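PDB 3C01: surface presentation of antigens protein SpaS from Salmonella typhimurium, which takes part in the type III secretory pathway needed for presenting the surface determinants with which Salmonella enters mammalian cells. Local coordinates for residues F54-R59 with L65-E70. Numbering follows the deposited sequence.
Sequences FKTHRR and LEEIDE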
loop_
_atom_site.group_PDB
_atom_site.type_symbol
_atom_site.label_atom_id
_atom_site.label_comp_id
_atom_site.label_asym_id
_atom_site.label_seq_id
_atom_site.Cartn_x
_atom_site.Cartn_y
_atom_site.Cartn_z
ATOM N N PHE B 54 -5.009 6.551 6.691
ATOM C CA PHE B 54 -6.162 7.242 6.092
ATOM C C PHE B 54 -6.387 8.601 6.750
ATOM O O PHE B 54 -6.631 9.589 6.081
ATOM C CB PHE B 54 -7.441 6.422 6.214
ATOM C CG PHE B 54 -8.621 7.093 5.606
ATOM C CD1 PHE B 54 -8.708 7.252 4.228
ATOM C CD2 PHE B 54 -9.626 7.627 6.396
ATOM C CE1 PHE B 54 -9.794 7.929 3.654
ATOM C CE2 PHE B 54 -10.711 8.294 5.818
ATOM C CZ PHE B 54 -10.788 8.439 4.441
ATOM N N LYS B 55 -6.258 8.652 8.065
ATOM C CA LYS B 55 -6.558 9.857 8.816
ATOM C C LYS B 55 -5.453 10.878 8.660
ATOM O O LYS B 55 -5.716 12.022 8.433
ATOM C CB LYS B 55 -6.772 9.508 10.288
ATOM C CG LYS B 55 -7.483 10.574 11.078
ATOM C CD LYS B 55 -6.868 10.805 12.486
ATOM C CE LYS B 55 -6.608 9.501 13.270
ATOM N NZ LYS B 55 -6.505 9.793 14.767
ATOM N N THR B 56 -4.208 10.438 8.711
ATOM C CA THR B 56 -3.051 11.355 8.746
ATOM C C THR B 56 -2.556 11.788 7.357
ATOM O O THR B 56 -2.180 12.924 7.190
ATOM C CB THR B 56 -1.870 10.716 9.539
ATOM O OG1 THR B 56 -1.558 9.403 9.002
ATOM C CG2 THR B 56 -2.249 10.565 11.015
ATOM N N HIS B 57 -2.595 10.902 6.364
ATOM C CA HIS B 57 -2.008 11.162 5.057
ATOM C C HIS B 57 -3.053 11.355 3.934
ATOM O O HIS B 57 -4.227 11.120 4.130
ATOM C CB HIS B 57 -1.115 9.991 4.681
ATOM C CG HIS B 57 0.107 9.866 5.519
ATOM N ND1 HIS B 57 0.064 9.535 6.854
ATOM C CD2 HIS B 57 1.418 9.999 5.204
ATOM C CE1 HIS B 57 1.296 9.517 7.338
ATOM N NE2 HIS B 57 2.136 9.777 6.354
ATOM N N ARG B 58 -2.576 11.774 2.766
ATOM C CA ARG B 58 -3.343 11.914 1.537
ATOM C C ARG B 58 -2.524 11.347 0.363
ATOM O O ARG B 58 -1.284 11.156 0.451
ATOM C CB ARG B 58 -3.615 13.410 1.226
ATOM C CG ARG B 58 -4.530 14.142 2.239
ATOM C CD ARG B 58 -5.787 13.313 2.482
ATOM N NE ARG B 58 -6.747 13.972 3.342
ATOM C CZ ARG B 58 -6.989 13.661 4.622
ATOM N NH1 ARG B 58 -7.901 14.352 5.273
ATOM N NH2 ARG B 58 -6.337 12.712 5.271
ATOM N N ARG B 59 -3.221 11.100 -0.747
ATOM C CA ARG B 59 -2.606 10.576 -1.940
ATOM C C ARG B 59 -1.353 11.376 -2.258
ATOM O O ARG B 59 -1.384 12.586 -2.257
ATOM C CB ARG B 59 -3.582 10.615 -3.122
ATOM C CG ARG B 59 -3.159 9.678 -4.265
ATOM C CD ARG B 59 -4.150 9.615 -5.428
ATOM N NE ARG B 59 -5.463 9.163 -5.011
ATOM C CZ ARG B 59 -6.450 9.958 -4.635
ATOM N NH1 ARG B 59 -6.286 11.267 -4.617
ATOM N NH2 ARG B 59 -7.610 9.430 -4.240
ATOM N N LEU B 65 6.870 11.213 9.799
ATOM C CA LEU B 65 7.659 10.635 10.876
ATOM C C LEU B 65 6.787 9.929 11.928
ATOM O O LEU B 65 7.211 8.997 12.581
ATOM C CB LEU B 65 8.544 11.710 11.531
ATOM C CG LEU B 65 9.751 12.237 10.719
ATOM C CD1 LEU B 65 9.418 12.363 9.202
ATOM C CD2 LEU B 65 10.242 13.584 11.296
ATOM N N GLU B 66 5.563 10.384 12.085
ATOM C CA GLU B 66 4.578 9.736 12.945
ATOM C C GLU B 66 4.454 8.243 12.631
ATOM O O GLU B 66 4.512 7.411 13.521
ATOM C CB GLU B 66 3.251 10.417 12.647
ATOM C CG GLU B 66 2.047 10.196 13.550
ATOM C CD GLU B 66 0.880 11.151 13.111
ATOM O OE1 GLU B 66 0.681 11.317 11.860
ATOM O OE2 GLU B 66 0.196 11.747 13.995
ATOM N N GLU B 67 4.295 7.909 11.355
ATOM C CA GLU B 67 3.993 6.543 10.959
ATOM C C GLU B 67 5.105 5.809 10.258
ATOM O O GLU B 67 4.947 4.629 9.926
ATOM C CB GLU B 67 2.773 6.523 10.040
ATOM C CG GLU B 67 1.550 5.785 10.620
ATOM C CD GLU B 67 0.394 6.698 10.901
ATOM O OE1 GLU B 67 0.519 7.937 10.723
ATOM O OE2 GLU B 67 -0.658 6.171 11.312
ATOM N N ILE B 68 6.220 6.490 10.037
ATOM C CA ILE B 68 7.303 5.936 9.243
ATOM C C ILE B 68 7.829 4.622 9.816
ATOM O O ILE B 68 8.061 3.675 9.056
ATOM C CB ILE B 68 8.484 6.972 9.052
ATOM C CG1 ILE B 68 9.529 6.454 8.056
ATOM C CG2 ILE B 68 9.186 7.279 10.344
ATOM C CD1 ILE B 68 9.001 6.141 6.671
ATOM N N ASP B 69 8.026 4.552 11.135
ATOM C CA ASP B 69 8.636 3.355 11.719
ATOM C C ASP B 69 7.745 2.131 11.575
ATOM O O ASP B 69 8.229 1.018 11.319
ATOM C CB ASP B 69 9.020 3.567 13.194
ATOM C CG ASP B 69 10.080 4.666 13.372
ATOM O OD1 ASP B 69 10.952 4.824 12.479
ATOM O OD2 ASP B 69 10.043 5.383 14.408
ATOM N N GLU B 70 6.443 2.334 11.736
ATOM C CA GLU B 70 5.495 1.240 11.555
ATOM C C GLU B 70 5.469 0.764 10.097
ATOM O O GLU B 70 5.527 -0.418 9.842
ATOM C CB GLU B 70 4.130 1.699 11.975
ATOM C CG GLU B 70 3.146 0.607 12.150
ATOM C CD GLU B 70 1.912 1.063 12.925
ATOM O OE1 GLU B 70 1.099 0.175 13.283
ATOM O OE2 GLU B 70 1.760 2.303 13.178
#
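Thr56, in the last turn of helix 47-56, meets two acidic side chains, Glu66 and Glu67, from segment 65-70, which lies on helix 65-84. This is a helix-loop-helix junction in the cytoplasmic C-terminal domain of SpaS, a member of the FlhB/YscU exporter family, with a short connection turning the chain from one helix into the next. The two branches of Thr56 split the work. Its hydroxyl faces Glu67, with OG1 lying 3.1 Å from Glu67 OE1; the proton could instead go to the backbone oxygen of Ser52, one turn back, so this bridge is not certain. Its methyl takes the other acid: Glu66, extended beyond CG, runs in from the opposite direction and lays OE1 against the methyl carbon CG2. Glu67 reaches Thr56 by a different path, its chain bent at chi2 (113°), and its second oxygen, OE2, is hydrogen-bonded to the hydroxyl of Ser52. Both oxygens of this buried carboxylate are thus turned to helix 47-56. His57, just past the helix end, runs alongside Glu67 but points the other way, with ring and carboxylate planes 73° apart and OE1 at the ring edge, 3.8 Å from CE1. NE2 probably accepts from the backbone N-H of Ser64 in the connection, which helps fix the ring's rotation. On the neighbouring edge, His57 ND1 gives an in-plane hydrogen bond of 2.7 Å to Thr56 OG1.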